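Local coordinates for LPXTG cell wall surface protein (Streptococcus gordonii, PDB 4IGB), which is a cell-wall-anchored surface protein that probably serves as an adhesin, the chain here holding its N-terminal domain and the adhesin-like N2 domain, at residues Met69-Leu74 / Val155-Ala160; Ala107-Asn112 / Glu137-Ser142. One frame throughout, in Å; residues are numbered along the deposited sequence.

How the contacts relate
Both contacts lie in the N-terminal domain, with their centres about 13 Å apart. Strands 68-75 and 135-142 are neighbours in one six-stranded antiparallel sheet. Contact 1 packs a short outlying strand beside this sheet, and contact 2 packs the sheet onto a second one. The backbone joins them, since Phe72 N lies 2.8 Å from Phe139 O in a probable hydrogen bond. Val155 O also packs 3.2 Å from Glu137 CG. Along the chain, contact 2 is nested inside the loop that contact 1 closes. The sodium ion, held by Asp198, Asp200 and Thr248, is about 12 Å from the side chain of Tyr157 in contact 1.

Contact 1. Residues Met69-Leu74 / Val155-Ala160; sequences MENFTL and VPYVDA
The methyl of Met69 lies over the ring of Tyr157 and makes the main apolar contact. The Met69 chain runs straight out to the sulfur and then bends (chi3 -75°), which sets the methyl on the ring. Met69 CE sits 3.5 Å from the centroid of the Tyr157 ring and only 9° off its normal, a CH-pi contact over the face. The sulfur forms an oblique Met-aromatic contact, with Met69 SD 4.2 Å from the same Tyr157 centroid. It also packs against the root of the ring, as Met69 SD is 3.6 Å from Tyr157 CB. The two side chains cross at about a right angle.

The polar neighbours add proximity rather than a bond. Asn71 OD1 comes to 3.7 Å from Tyr157 O. The amide nitrogen Asn71 ND2 lies obliquely to the ring, 4.4 Å from Tyr157 CD2, and is probably hydrogen-bonded to Glu137 OE2 of the adjacent strand, at a modelled separation that is unusually short.

Tyr157 belongs to a two-residue strand that pairs with strand 56-57. Its hydroxyl is hydrogen-bonded to Glu151 OE2 and to Trp145 NE1. The ring is therefore tethered at its far end while the methyl of Met69 rests on one face. All three touching residues are buried. What joins the two segments directly is dispersion and sulfur-aromatic attraction, while Asn71 ND2 and the Tyr157 hydroxyl find their partners elsewhere.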
ATOM      1  N   MET B  69      13.464   5.453 -19.440  1.00 21.19           N
ATOM      2  CA  MET B  69      12.022   5.366 -19.262  1.00 19.56           C
ATOM      3  C   MET B  69      11.448   4.246 -20.116  1.00 25.10           C
ATOM      4  O   MET B  69      11.918   3.989 -21.229  1.00 20.69           O
ATOM      5  CB  MET B  69      11.364   6.688 -19.675  1.00 24.03           C
ATOM      6  CG  MET B  69       9.855   6.608 -19.878  1.00 26.71           C
ATOM      7  SD  MET B  69       9.120   8.183 -20.372  1.00 21.61           S
ATOM      8  CE  MET B  69       9.157   9.065 -18.811  1.00 17.66           C
ATOM      9  N   GLU B  70      10.430   3.581 -19.590  1.00 22.70           N
ATOM     10  CA  GLU B  70       9.638   2.685 -20.412  1.00 18.23           C
ATOM     11  C   GLU B  70       8.284   3.332 -20.588  1.00 16.80           C
ATOM     12  O   GLU B  70       7.582   3.612 -19.608  1.00 16.38           O
ATOM     13  CB  GLU B  70       9.529   1.293 -19.787  1.00 13.67           C
ATOM     14  CG  GLU B  70       8.915   0.239 -20.740  1.00 21.42           C
ATOM     15  CD  GLU B  70       9.860  -0.205 -21.845  1.00 20.16           C
ATOM     16  OE1 GLU B  70      11.063   0.133 -21.799  1.00 20.12           O
ATOM     17  OE2 GLU B  70       9.399  -0.910 -22.766  1.00 23.18           O
ATOM     18  N   ASN B  71       7.924   3.578 -21.843  1.00 17.33           N
ATOM     19  CA  ASN B  71       6.748   4.375 -22.165  1.00 22.25           C
ATOM     20  C   ASN B  71       5.652   3.570 -22.821  1.00 24.13           C
ATOM     21  O   ASN B  71       5.926   2.663 -23.603  1.00 21.91           O
ATOM     22  CB  ASN B  71       7.109   5.531 -23.100  1.00 14.50           C
ATOM     23  CG  ASN B  71       6.074   6.630 -23.074  1.00 19.05           C
ATOM     24  OD1 ASN B  71       5.782   7.226 -24.108  1.00 29.86           O
ATOM     25  ND2 ASN B  71       5.504   6.904 -21.901  1.00 19.03           N
ATOM     26  N   PHE B  72       4.407   3.932 -22.529  1.00 19.61           N
ATOM     27  CA  PHE B  72       3.264   3.211 -23.075  1.00 18.87           C
ATOM     28  C   PHE B  72       2.230   4.177 -23.616  1.00 17.14           C
ATOM     29  O   PHE B  72       1.750   5.076 -22.903  1.00 20.57           O
ATOM     30  CB  PHE B  72       2.617   2.328 -22.006  1.00 16.37           C
ATOM     31  CG  PHE B  72       3.522   1.268 -21.455  1.00 17.36           C
ATOM     32  CD1 PHE B  72       4.457   1.575 -20.477  1.00 14.17           C
ATOM     33  CD2 PHE B  72       3.416  -0.049 -21.891  1.00 21.07           C
ATOM     34  CE1 PHE B  72       5.272   0.584 -19.945  1.00 17.50           C
ATOM     35  CE2 PHE B  72       4.241  -1.032 -21.382  1.00 16.63           C
ATOM     36  CZ  PHE B  72       5.169  -0.717 -20.402  1.00 15.34           C
ATOM     37  N   THR B  73       1.871   3.992 -24.876  1.00 15.31           N
ATOM     38  CA  THR B  73       0.820   4.803 -25.467  1.00 14.13           C
ATOM     39  C   THR B  73      -0.249   3.919 -26.074  1.00 20.53           C
ATOM     40  O   THR B  73      -0.064   2.712 -26.208  1.00 16.76           O
ATOM     41  CB  THR B  73       1.382   5.744 -26.551  1.00 19.82           C
ATOM     42  OG1 THR B  73       1.805   4.973 -27.679  1.00 15.97           O
ATOM     43  CG2 THR B  73       2.568   6.569 -25.996  1.00 18.77           C
ATOM     44  N   LEU B  74      -1.371   4.540 -26.436  1.00 22.00           N
ATOM     45  CA  LEU B  74      -2.511   3.856 -27.019  1.00 17.60           C
ATOM     46  C   LEU B  74      -2.733   4.343 -28.453  1.00 22.81           C
ATOM     47  O   LEU B  74      -2.819   5.543 -28.701  1.00 22.02           O
ATOM     48  CB  LEU B  74      -3.762   4.122 -26.171  1.00 13.54           C
ATOM     49  CG  LEU B  74      -3.841   3.347 -24.860  1.00 15.19           C
ATOM     50  CD1 LEU B  74      -4.907   3.921 -23.945  1.00 17.59           C
ATOM     51  CD2 LEU B  74      -4.095   1.853 -25.138  1.00 15.52           C
ATOM     52  N   VAL B 155       0.555  13.430 -20.871  1.00 15.88           N
ATOM     53  CA  VAL B 155       1.642  14.257 -21.354  1.00 22.25           C
ATOM     54  C   VAL B 155       2.667  13.370 -22.050  1.00 17.12           C
ATOM     55  O   VAL B 155       3.302  12.536 -21.405  1.00 22.75           O
ATOM     56  CB  VAL B 155       2.337  14.995 -20.205  1.00 25.75           C
ATOM     57  CG1 VAL B 155       3.387  15.922 -20.767  1.00 21.61           C
ATOM     58  CG2 VAL B 155       1.316  15.772 -19.378  1.00 24.37           C
ATOM     59  N   PRO B 156       2.843  13.548 -23.363  1.00 20.01           N
ATOM     60  CA  PRO B 156       3.811  12.719 -24.084  1.00 23.57           C
ATOM     61  C   PRO B 156       5.227  12.812 -23.518  1.00 30.22           C
ATOM     62  O   PRO B 156       5.662  13.846 -22.983  1.00 24.19           O
ATOM     63  CB  PRO B 156       3.804  13.318 -25.496  1.00 23.82           C
ATOM     64  CG  PRO B 156       2.519  14.046 -25.597  1.00 23.39           C
ATOM     65  CD  PRO B 156       2.233  14.563 -24.241  1.00 20.24           C
ATOM     66  N   TYR B 157       5.940  11.702 -23.638  1.00 22.70           N
ATOM     67  CA  TYR B 157       7.390  11.710 -23.566  1.00 26.76           C
ATOM     68  C   TYR B 157       7.852  11.232 -24.922  1.00 25.44           C
ATOM     69  O   TYR B 157       7.330  10.255 -25.441  1.00 20.66           O
ATOM     70  CB  TYR B 157       7.885  10.786 -22.458  1.00 20.60           C
ATOM     71  CG  TYR B 157       7.577  11.339 -21.096  1.00 30.66           C
ATOM     72  CD1 TYR B 157       8.433  12.256 -20.497  1.00 21.68           C
ATOM     73  CD2 TYR B 157       6.414  10.980 -20.424  1.00 21.48           C
ATOM     74  CE1 TYR B 157       8.155  12.786 -19.263  1.00 26.08           C
ATOM     75  CE2 TYR B 157       6.127  11.500 -19.180  1.00 25.65           C
ATOM     76  CZ  TYR B 157       7.004  12.410 -18.604  1.00 25.71           C
ATOM     77  OH  TYR B 157       6.745  12.947 -17.362  1.00 24.14           O
ATOM     78  N   VAL B 158       8.813  11.930 -25.507  1.00 25.05           N
ATOM     79  CA  VAL B 158       9.196  11.632 -26.874  1.00 24.10           C
ATOM     80  C   VAL B 158      10.700  11.742 -27.105  1.00 28.02           C
ATOM     81  O   VAL B 158      11.432  12.365 -26.326  1.00 27.37           O
ATOM     82  CB  VAL B 158       8.465  12.563 -27.886  1.00 40.24           C
ATOM     83  CG1 VAL B 158       6.956  12.513 -27.680  1.00 28.01           C
ATOM     84  CG2 VAL B 158       8.972  13.997 -27.759  1.00 33.57           C
ATOM     85  N   ASP B 159      11.144  11.100 -28.177  1.00 24.46           N
ATOM     86  CA  ASP B 159      12.445  11.374 -28.763  1.00 29.10           C
ATOM     87  C   ASP B 159      12.290  11.378 -30.277  1.00 34.73           C
ATOM     88  O   ASP B 159      11.179  11.216 -30.791  1.00 27.27           O
ATOM     89  CB  ASP B 159      13.517  10.388 -28.282  1.00 26.82           C
ATOM     90  CG  ASP B 159      13.259   8.964 -28.726  1.00 32.84           C
ATOM     91  OD1 ASP B 159      12.365   8.731 -29.568  1.00 34.93           O
ATOM     92  OD2 ASP B 159      13.976   8.066 -28.236  1.00 29.99           O
ATOM     93  N   ALA B 160      13.395  11.575 -30.989  1.00 36.60           N
ATOM     94  CA  ALA B 160      13.357  11.737 -32.439  1.00 35.82           C
ATOM     95  C   ALA B 160      12.691  10.560 -33.142  1.00 31.82           C
ATOM     96  O   ALA B 160      12.030  10.730 -34.158  1.00 33.47           O
ATOM     97  CB  ALA B 160      14.763  11.947 -32.979  1.00 39.56           C
TER

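Contact 2. Residues Ala107-Asn112 / Glu137-Ser142; sequences AYLNFN and EFFSIS
Two antiparallel beta-sheets pack face to face in the N-terminal domain, and this contact joins them through an aromatic cluster. Strand 103-118 belongs to the eight-stranded sheet, strand 135-142 to the six-stranded one. The two segments run antiparallel, with axes 10.9 Å apart at closest approach.

Phe111 is the hub. The ring of Phe138 turns its edge to one face of Phe111, in a T-shaped pair with planes at 86° and centroids 5.3 Å apart. Phe138 CE1 stands 3.9 Å above the plane of Phe111, over its centre. Phe111 in turn directs its own edge at the face of Phe139, with these centroids 5.0 Å apart. That edge-to-face pair is more tilted, with planes at 67°, and Phe111 CE1 lies over Phe139 toward the rim. Its closest approach is tight, 3.3 Å between Phe111 CZ and Phe139 CD1. Phe111 thus offers a face to one ring and an edge to the other.

Leu109 adds an aliphatic contact, its CD2 branch 3.9 Å from Phe139 CE1. Leu109 and Phe139 reach toward each other from opposite directions.

Adjacent residues of a regular strand would point to opposite sides. Here Phe138 and Phe139 form a classic beta bulge opposite Phe72, and both side chains enter the interface. Phe138 has CG between its backbone N and carbonyl carbon (chi1 77°), whereas CG of Phe139 is trans to N.

Beside the cluster, Phe111 and Leu109 also pack on Val176 of strand 170-182, and Phe139 on Leu92 and Ile152. The buried interlocking of aromatic and aliphatic side chains between facing sheets is typical of a beta-sandwich core.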
ATOM      1  N   ALA B 107       4.618  -6.912  -7.031  1.00 14.88           N
ATOM      2  CA  ALA B 107       3.503  -6.028  -7.322  1.00 18.34           C
ATOM      3  C   ALA B 107       2.864  -6.387  -8.655  1.00 19.62           C
ATOM      4  O   ALA B 107       3.540  -6.797  -9.601  1.00 16.56           O
ATOM      5  CB  ALA B 107       3.948  -4.581  -7.341  1.00 13.41           C
ATOM      6  N   TYR B 108       1.554  -6.219  -8.720  1.00 15.10           N
ATOM      7  CA  TYR B 108       0.832  -6.374  -9.970  1.00 19.03           C
ATOM      8  C   TYR B 108       0.098  -5.073 -10.223  1.00 19.86           C
ATOM      9  O   TYR B 108      -0.499  -4.507  -9.314  1.00 21.77           O
ATOM     10  CB  TYR B 108      -0.129  -7.565  -9.890  1.00 21.99           C
ATOM     11  CG  TYR B 108       0.619  -8.860  -9.713  1.00 25.04           C
ATOM     12  CD1 TYR B 108       0.928  -9.656 -10.807  1.00 17.18           C
ATOM     13  CD2 TYR B 108       1.068  -9.257  -8.463  1.00 23.82           C
ATOM     14  CE1 TYR B 108       1.629 -10.831 -10.664  1.00 19.50           C
ATOM     15  CE2 TYR B 108       1.778 -10.446  -8.305  1.00 26.06           C
ATOM     16  CZ  TYR B 108       2.058 -11.217  -9.413  1.00 24.49           C
ATOM     17  OH  TYR B 108       2.763 -12.380  -9.282  1.00 22.81           O
ATOM     18  N   LEU B 109       0.172  -4.589 -11.455  1.00 16.67           N
ATOM     19  CA  LEU B 109      -0.494  -3.356 -11.825  1.00 15.00           C
ATOM     20  C   LEU B 109      -1.308  -3.625 -13.085  1.00 19.44           C
ATOM     21  O   LEU B 109      -0.761  -3.804 -14.171  1.00 16.14           O
ATOM     22  CB  LEU B 109       0.528  -2.238 -12.068  1.00 21.52           C
ATOM     23  CG  LEU B 109      -0.046  -0.827 -12.139  1.00 19.50           C
ATOM     24  CD1 LEU B 109      -0.638  -0.475 -10.801  1.00 18.04           C
ATOM     25  CD2 LEU B 109       1.029   0.190 -12.544  1.00 19.72           C
ATOM     26  N   ASN B 110      -2.622  -3.677 -12.924  1.00 13.62           N
ATOM     27  CA  ASN B 110      -3.500  -3.948 -14.047  1.00 18.47           C
ATOM     28  C   ASN B 110      -4.318  -2.726 -14.452  1.00 19.85           C
ATOM     29  O   ASN B 110      -5.024  -2.120 -13.628  1.00 16.69           O
ATOM     30  CB  ASN B 110      -4.408  -5.148 -13.748  1.00 20.09           C
ATOM     31  CG  ASN B 110      -5.070  -5.686 -15.004  1.00 33.87           C
ATOM     32  OD1 ASN B 110      -4.404  -6.254 -15.869  1.00 44.39           O
ATOM     33  ND2 ASN B 110      -6.369  -5.473 -15.132  1.00 35.13           N
ATOM     34  N   PHE B 111      -4.188  -2.341 -15.714  1.00 19.21           N
ATOM     35  CA  PHE B 111      -5.065  -1.338 -16.289  1.00 17.24           C
ATOM     36  C   PHE B 111      -6.329  -2.042 -16.728  1.00 18.95           C
ATOM     37  O   PHE B 111      -6.345  -2.745 -17.731  1.00 16.40           O
ATOM     38  CB  PHE B 111      -4.395  -0.594 -17.451  1.00 17.72           C
ATOM     39  CG  PHE B 111      -3.356   0.382 -17.004  1.00 20.36           C
ATOM     40  CD1 PHE B 111      -2.098  -0.059 -16.604  1.00 21.55           C
ATOM     41  CD2 PHE B 111      -3.646   1.740 -16.930  1.00 22.21           C
ATOM     42  CE1 PHE B 111      -1.138   0.837 -16.162  1.00 18.35           C
ATOM     43  CE2 PHE B 111      -2.682   2.649 -16.477  1.00 21.45           C
ATOM     44  CZ  PHE B 111      -1.429   2.188 -16.103  1.00 17.85           C
ATOM     45  N   ASN B 112      -7.391  -1.865 -15.951  1.00 17.22           N
ATOM     46  CA  ASN B 112      -8.660  -2.516 -16.248  1.00 19.33           C
ATOM     47  C   ASN B 112      -9.298  -1.850 -17.439  1.00 18.50           C
ATOM     48  O   ASN B 112      -9.937  -2.500 -18.259  1.00 20.07           O
ATOM     49  CB  ASN B 112      -9.579  -2.412 -15.041  1.00 16.04           C
ATOM     50  CG  ASN B 112      -8.926  -2.961 -13.786  1.00 27.51           C
ATOM     51  OD1 ASN B 112      -8.473  -4.114 -13.761  1.00 17.96           O
ATOM     52  ND2 ASN B 112      -8.834  -2.127 -12.749  1.00 14.07           N
ATOM     53  N   GLU B 137      -0.668   9.275 -24.961  1.00 26.17           N
ATOM     54  CA  GLU B 137       0.072   8.864 -23.775  1.00 27.03           C
ATOM     55  C   GLU B 137      -0.879   8.377 -22.675  1.00 21.53           C
ATOM     56  O   GLU B 137      -1.946   8.956 -22.474  1.00 18.33           O
ATOM     57  CB  GLU B 137       0.879  10.062 -23.266  1.00 20.48           C
ATOM     58  CG  GLU B 137       1.763   9.776 -22.061  1.00 19.81           C
ATOM     59  CD  GLU B 137       3.025   9.003 -22.423  1.00 25.56           C
ATOM     60  OE1 GLU B 137       3.533   9.147 -23.560  1.00 20.72           O
ATOM     61  OE2 GLU B 137       3.512   8.236 -21.561  1.00 26.57           O
ATOM     62  N   PHE B 138      -0.506   7.323 -21.956  1.00 22.23           N
ATOM     63  CA  PHE B 138      -1.259   6.993 -20.744  1.00 19.77           C
ATOM     64  C   PHE B 138      -0.427   6.556 -19.542  1.00 17.95           C
ATOM     65  O   PHE B 138      -0.881   6.678 -18.410  1.00 16.05           O
ATOM     66  CB  PHE B 138      -2.392   5.989 -21.024  1.00 17.28           C
ATOM     67  CG  PHE B 138      -1.937   4.571 -21.200  1.00 19.11           C
ATOM     68  CD1 PHE B 138      -2.022   3.671 -20.150  1.00 22.13           C
ATOM     69  CD2 PHE B 138      -1.449   4.123 -22.428  1.00 15.64           C
ATOM     70  CE1 PHE B 138      -1.618   2.355 -20.314  1.00 20.81           C
ATOM     71  CE2 PHE B 138      -1.037   2.811 -22.592  1.00 14.77           C
ATOM     72  CZ  PHE B 138      -1.129   1.923 -21.545  1.00 15.97           C
ATOM     73  N   PHE B 139       0.790   6.074 -19.776  1.00 18.64           N
ATOM     74  CA  PHE B 139       1.549   5.434 -18.709  1.00 13.09           C
ATOM     75  C   PHE B 139       3.037   5.343 -19.007  1.00 23.40           C
ATOM     76  O   PHE B 139       3.442   5.039 -20.133  1.00 16.32           O
ATOM     77  CB  PHE B 139       0.984   4.020 -18.467  1.00 14.68           C
ATOM     78  CG  PHE B 139       1.738   3.219 -17.440  1.00 16.22           C
ATOM     79  CD1 PHE B 139       1.622   3.510 -16.087  1.00 17.62           C
ATOM     80  CD2 PHE B 139       2.545   2.156 -17.826  1.00 19.96           C
ATOM     81  CE1 PHE B 139       2.295   2.759 -15.131  1.00 15.86           C
ATOM     82  CE2 PHE B 139       3.227   1.397 -16.869  1.00 20.81           C
ATOM     83  CZ  PHE B 139       3.106   1.704 -15.531  1.00 12.26           C
ATOM     84  N   SER B 140       3.859   5.584 -17.986  1.00 14.88           N
ATOM     85  CA  SER B 140       5.296   5.387 -18.139  1.00 15.83           C
ATOM     86  C   SER B 140       5.888   4.945 -16.827  1.00 16.93           C
ATOM     87  O   SER B 140       5.305   5.167 -15.754  1.00 17.89           O
ATOM     88  CB  SER B 140       6.007   6.661 -18.640  1.00 14.92           C
ATOM     89  OG  SER B 140       5.976   7.686 -17.654  1.00 25.08           O
ATOM     90  N   ILE B 141       7.049   4.311 -16.927  1.00 17.94           N
ATOM     91  CA  ILE B 141       7.835   3.925 -15.769  1.00 18.63           C
ATOM     92  C   ILE B 141       9.208   4.582 -15.880  1.00 21.85           C
ATOM     93  O   ILE B 141       9.905   4.410 -16.875  1.00 21.07           O
ATOM     94  CB  ILE B 141       8.016   2.404 -15.724  1.00 16.80           C
ATOM     95  CG1 ILE B 141       6.649   1.721 -15.718  1.00 17.75           C
ATOM     96  CG2 ILE B 141       8.851   1.996 -14.513  1.00 17.12           C
ATOM     97  CD1 ILE B 141       6.726   0.204 -15.780  1.00 18.18           C
ATOM     98  N   SER B 142       9.593   5.336 -14.863  1.00 18.30           N
ATOM     99  CA  SER B 142      10.893   5.994 -14.855  1.00 20.83           C
ATOM    100  C   SER B 142      11.156   6.571 -13.490  1.00 23.59           C
ATOM    101  O   SER B 142      10.265   6.627 -12.639  1.00 15.27           O
ATOM    102  CB  SER B 142      10.917   7.157 -15.837  1.00 23.30           C
ATOM    103  OG  SER B 142      10.268   8.276 -15.255  1.00 25.09           O
TER